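Local structure of beta-glucoside kinase (Listeria monocytogenes, 4HTL) at residues A[209-212]-A[213-216]; A[250-253]-A[254-258]. The protein catalyses the ATP-dependent phosphorylation of cellobiose to cellobiose-6'-phosphate and may also regulate transcription of the cellobiose-PTS operon. One frame throughout, in Å; residues are numbered along the deposited sequence. Where two conformers were deposited one is given.

Contact 1: A[209-212]-A[213-216]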
loop_
_atom_site.group_PDB
_atom_site.type_symbol
_atom_site.label_atom_id
_atom_site.label_comp_id
_atom_site.label_asym_id
_atom_site.label_seq_id
_atom_site.Cartn_x
_atom_site.Cartn_y
_atom_site.Cartn_z
ATOM N N ALA A 209 18.641 -29.418 -10.655
ATOM C CA ALA A 209 18.782 -30.743 -11.284
ATOM C C ALA A 209 17.474 -31.226 -11.967
ATOM O O ALA A 209 17.344 -32.404 -12.358
ATOM C CB ALA A 209 19.271 -31.748 -10.251
ATOM N N HIS A 210 16.516 -30.317 -12.132
ATOM C CA HIS A 210 15.277 -30.568 -12.868
ATOM C C HIS A 210 14.396 -31.607 -12.271
ATOM O O HIS A 210 13.725 -32.349 -12.998
ATOM C CB HIS A 210 15.550 -30.881 -14.330
ATOM C CG HIS A 210 16.555 -29.958 -14.955
ATOM N ND1 HIS A 210 16.315 -28.656 -15.142
ATOM C CD2 HIS A 210 17.838 -30.195 -15.431
ATOM C CE1 HIS A 210 17.383 -28.080 -15.726
ATOM N NE2 HIS A 210 18.320 -29.018 -15.895
ATOM N N ASP A 211 14.365 -31.652 -10.951
ATOM C CA ASP A 211 13.426 -32.493 -10.210
ATOM C C ASP A 211 12.019 -31.890 -10.303
ATOM O O ASP A 211 11.817 -30.743 -9.917
ATOM C CB ASP A 211 13.842 -32.607 -8.735
ATOM C CG ASP A 211 12.855 -33.419 -7.920
ATOM O OD1 ASP A 211 12.653 -34.629 -8.229
ATOM O OD2 ASP A 211 12.253 -32.850 -6.995
ATOM N N ALA A 212 11.046 -32.675 -10.778
ATOM C CA ALA A 212 9.673 -32.171 -11.046
ATOM C C ALA A 212 9.006 -31.629 -9.770
ATOM O O ALA A 212 8.401 -30.563 -9.767
ATOM C CB ALA A 212 8.796 -33.274 -11.640
ATOM N N VAL A 213 9.153 -32.338 -8.676
ATOM C CA VAL A 213 8.495 -31.927 -7.419
ATOM C C VAL A 213 9.060 -30.582 -7.008
ATOM O O VAL A 213 8.305 -29.656 -6.685
ATOM C CB VAL A 213 8.637 -32.988 -6.301
ATOM C CG1 VAL A 213 8.493 -32.372 -4.903
ATOM C CG2 VAL A 213 7.629 -34.176 -6.492
ATOM N N SER A 214 10.394 -30.464 -7.037
ATOM C CA SER A 214 11.060 -29.235 -6.694
ATOM C C SER A 214 10.716 -28.090 -7.634
ATOM O O SER A 214 10.526 -26.938 -7.181
ATOM C CB SER A 214 12.550 -29.468 -6.640
ATOM O OG SER A 214 12.858 -30.487 -5.667
ATOM N N GLU A 215 10.691 -28.385 -8.931
ATOM C CA GLU A 215 10.261 -27.417 -9.911
ATOM C C GLU A 215 8.923 -26.807 -9.558
ATOM O O GLU A 215 8.757 -25.577 -9.619
ATOM C CB GLU A 215 10.270 -27.959 -11.327
ATOM C CG GLU A 215 11.669 -28.136 -11.860
ATOM C CD GLU A 215 11.737 -28.854 -13.201
ATOM O OE1 GLU A 215 10.760 -29.541 -13.593
ATOM O OE2 GLU A 215 12.779 -28.714 -13.881
ATOM N N ARG A 216 7.951 -27.635 -9.193
ATOM C CA ARG A 216 6.646 -27.095 -8.886
ATOM C C ARG A 216 6.718 -26.209 -7.653
ATOM O O ARG A 216 6.132 -25.127 -7.618
ATOM C CB ARG A 216 5.598 -28.216 -8.723
ATOM C CG ARG A 216 4.192 -27.677 -8.449
ATOM C CD ARG A 216 3.134 -28.784 -8.436
ATOM N NE ARG A 216 1.853 -28.199 -8.118
ATOM C CZ ARG A 216 1.104 -27.480 -8.958
ATOM N NH1 ARG A 216 1.430 -27.340 -10.235
ATOM N NH2 ARG A 216 -0.018 -26.927 -8.524
HETATM O O HOH W 1 14.634 -26.753 -13.262
HETATM O O HOH W 2 10.099 -35.220 -8.614
#
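With Asp211 CG anti to the backbone N (chi1 177°), its carboxylate swings forward over the start of helix 212-236. Ser214 turns its OG back beside its own backbone N (chi1 -59°), where both atoms face Asp211. The result is an N-cap. Asp211 OD2 takes two bonds from Ser214. The hydroxyl OG donates from 2.8 Å to the anti lone pair of OD2. The backbone N of Ser214 lies 3.0 Å from OD2 and meets it from above the carboxylate plane. The other oxygen, OD1, serves the helix start through a water that also accepts from Val213 N. Together these bonds should hold the carboxylate in its rotation. Asp211 O then receives Glu215 N, opening the helical bonding. His210 stands just before the cap, at positive phi, and closes helix 200-208 as the C-prime residue of a Schellman motif. Asp211 therefore starts one helix while its N, bonded to Asn206 O, helps end the other. Glu215 runs back toward this turn, its carboxylate plane 67° from the His210 imidazole. Glu215 OE2 comes within 3.3 Å of His210 CA. A water donates to Glu215 OE2 and lies 3.2 Å from His210 ND1.

Contact 2: A[250-253]-A[254-258]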
loop_
_atom_site.group_PDB
_atom_site.type_symbol
_atom_site.label_atom_id
_atom_site.label_comp_id
_atom_site.label_asym_id
_atom_site.label_seq_id
_atom_site.Cartn_x
_atom_site.Cartn_y
_atom_site.Cartn_z
ATOM N N ARG A 250 19.660 -17.883 -1.957
ATOM C CA ARG A 250 19.632 -18.262 -3.390
ATOM C C ARG A 250 20.377 -17.145 -4.177
ATOM O O ARG A 250 19.847 -16.063 -4.402
ATOM C CB ARG A 250 18.173 -18.432 -3.845
ATOM C CG ARG A 250 17.979 -18.700 -5.338
ATOM C CD ARG A 250 18.514 -20.040 -5.734
ATOM N NE ARG A 250 18.173 -20.372 -7.113
ATOM C CZ ARG A 250 18.549 -21.495 -7.710
ATOM N NH1 ARG A 250 19.359 -22.319 -7.069
ATOM N NH2 ARG A 250 18.185 -21.754 -8.968
ATOM N N PRO A 251 21.590 -17.425 -4.644
ATOM C CA PRO A 251 22.425 -16.382 -5.249
ATOM C C PRO A 251 21.797 -15.652 -6.450
ATOM O O PRO A 251 22.013 -14.465 -6.616
ATOM C CB PRO A 251 23.665 -17.154 -5.683
ATOM C CG PRO A 251 23.765 -18.180 -4.628
ATOM C CD PRO A 251 22.360 -18.671 -4.458
ATOM N N THR A 252 21.052 -16.385 -7.272
ATOM C CA THR A 252 20.465 -15.885 -8.493
ATOM C C THR A 252 18.993 -15.497 -8.346
ATOM O O THR A 252 18.303 -15.279 -9.324
ATOM C CB THR A 252 20.627 -16.938 -9.587
ATOM O OG1 THR A 252 20.012 -18.157 -9.135
ATOM C CG2 THR A 252 22.128 -17.123 -9.967
ATOM N N PHE A 253 18.521 -15.311 -7.121
ATOM C CA PHE A 253 17.073 -15.107 -6.967
ATOM C C PHE A 253 16.549 -13.858 -7.632
ATOM O O PHE A 253 15.453 -13.894 -8.165
ATOM C CB PHE A 253 16.576 -15.228 -5.515
ATOM C CG PHE A 253 16.546 -13.930 -4.754
ATOM C CD1 PHE A 253 15.402 -13.116 -4.748
ATOM C CD2 PHE A 253 17.641 -13.533 -4.005
ATOM C CE1 PHE A 253 15.393 -11.927 -4.033
ATOM C CE2 PHE A 253 17.635 -12.344 -3.285
ATOM C CZ PHE A 253 16.510 -11.538 -3.306
ATOM N N ILE A 254 17.294 -12.748 -7.645
ATOM C CA ILE A 254 16.767 -11.538 -8.332
ATOM C C ILE A 254 16.563 -11.796 -9.849
ATOM O O ILE A 254 15.485 -11.442 -10.410
ATOM C CB ILE A 254 17.657 -10.276 -8.090
ATOM C CG1 ILE A 254 17.547 -9.855 -6.616
ATOM C CG2 ILE A 254 17.217 -9.140 -9.019
ATOM C CD1 ILE A 254 16.220 -9.256 -6.186
ATOM N N ALA A 255 17.555 -12.419 -10.490
ATOM C CA ALA A 255 17.457 -12.740 -11.921
ATOM C C ALA A 255 16.272 -13.675 -12.133
ATOM O O ALA A 255 15.517 -13.502 -13.098
ATOM C CB ALA A 255 18.741 -13.352 -12.503
ATOM N N GLU A 256 16.080 -14.607 -11.201
ATOM C CA GLU A 256 14.979 -15.606 -11.312
ATOM C C GLU A 256 13.589 -14.950 -11.170
ATOM O O GLU A 256 12.675 -15.263 -11.887
ATOM C CB GLU A 256 15.173 -16.714 -10.317
ATOM C CG GLU A 256 16.352 -17.620 -10.663
ATOM C CD GLU A 256 16.449 -18.775 -9.692
ATOM O OE1 GLU A 256 16.969 -18.634 -8.624
ATOM O OE2 GLU A 256 16.002 -19.843 -10.002
ATOM N N LEU A 257 13.489 -13.990 -10.256
ATOM C CA LEU A 257 12.257 -13.232 -10.075
ATOM C C LEU A 257 11.976 -12.350 -11.255
ATOM O O LEU A 257 10.858 -12.273 -11.706
ATOM C CB LEU A 257 12.296 -12.368 -8.828
ATOM C CG LEU A 257 12.029 -13.052 -7.513
ATOM C CD1 LEU A 257 12.150 -12.019 -6.382
ATOM C CD2 LEU A 257 10.700 -13.818 -7.534
ATOM N N LYS A 258 12.999 -11.682 -11.791
ATOM C CA LYS A 258 12.791 -10.864 -12.988
ATOM C C LYS A 258 12.259 -11.716 -14.138
ATOM O O LYS A 258 11.440 -11.255 -14.929
ATOM C CB LYS A 258 14.094 -10.162 -13.409
ATOM C CG LYS A 258 14.508 -8.977 -12.532
ATOM C CD LYS A 258 15.833 -8.454 -13.047
ATOM C CE LYS A 258 16.318 -7.287 -12.258
ATOM N NZ LYS A 258 17.671 -6.913 -12.741
HETATM O O HOH W 3 20.070 -12.295 -6.569
#
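Ile254 opens the helical segment by lying beside Phe253, both side chains pointing the same way. Phe253 and Leu257 were each modelled in two conformers; the ring contacts given here belong to one of them. In it, Ile254 CG1 sits over one face of the phenyl ring, 4.0 Å from the centroid and 17° off the ring normal, a CH-pi contact. The next carbon, CD1, reaches the rim at Phe253 CE1, 3.5 Å away. Ile254 N is linked through a water to Pro251 O. Glu256 carries the polar side of the contact. Its chain is extended beyond CG and turns back to Arg250, whose own chain bends at chi2 (68°) to present its NE side. The grip is a side-on salt bridge with two bonds. Arg250 NE donates to Glu256 OE1 over 2.6 Å, and Arg250 NH2 to Glu256 OE2 over 3.1 Å. Both oxygens lie near the guanidinium plane, but the carboxylate is turned 44° from it. Thr252 is the N-cap residue, yet its side chain makes no capping bond; its OG1 lies 3.1 Å from Glu256 OE1. Asp208 forms a second salt bridge with Arg250 NH2. Glu256 N bonds to Thr252 O, and Leu257 N follows with a bond of 2.9 Å to Phe253 O. Leu257 CD1 meets the edge of the Phe253 ring, 3.8 Å from Phe253 CD1. Phe253 and Leu257 both touch Ile243 and so face the sheet. A type I turn from Arg250 to Phe253 thus leads into helix 253-261, the helix of a beta-alpha-beta crossover between parallel strands 240-244 and 270-273 of this actin-like ATPase fold.

How the contacts relate
Both contacts mark the start of a helix, but their centres are about 17 Å apart. Their nearest atoms are about 8 Å apart, and they do not touch. Contact 1 lies at the surface, its centre about 29 Å from the centre of the chain. Contact 2 is closer in, at about 19 Å, and packs against the sheet. Helices 200-208 and 212-236 connect them. Asp208, next to contact 1 in sequence, pairs with Arg250 of contact 2. Tyr222, farther along the helix that contact 1 begins, touches Arg250, Phe253 and Leu257. Both contacts lie away from the probable ATP-binding residues 8-14.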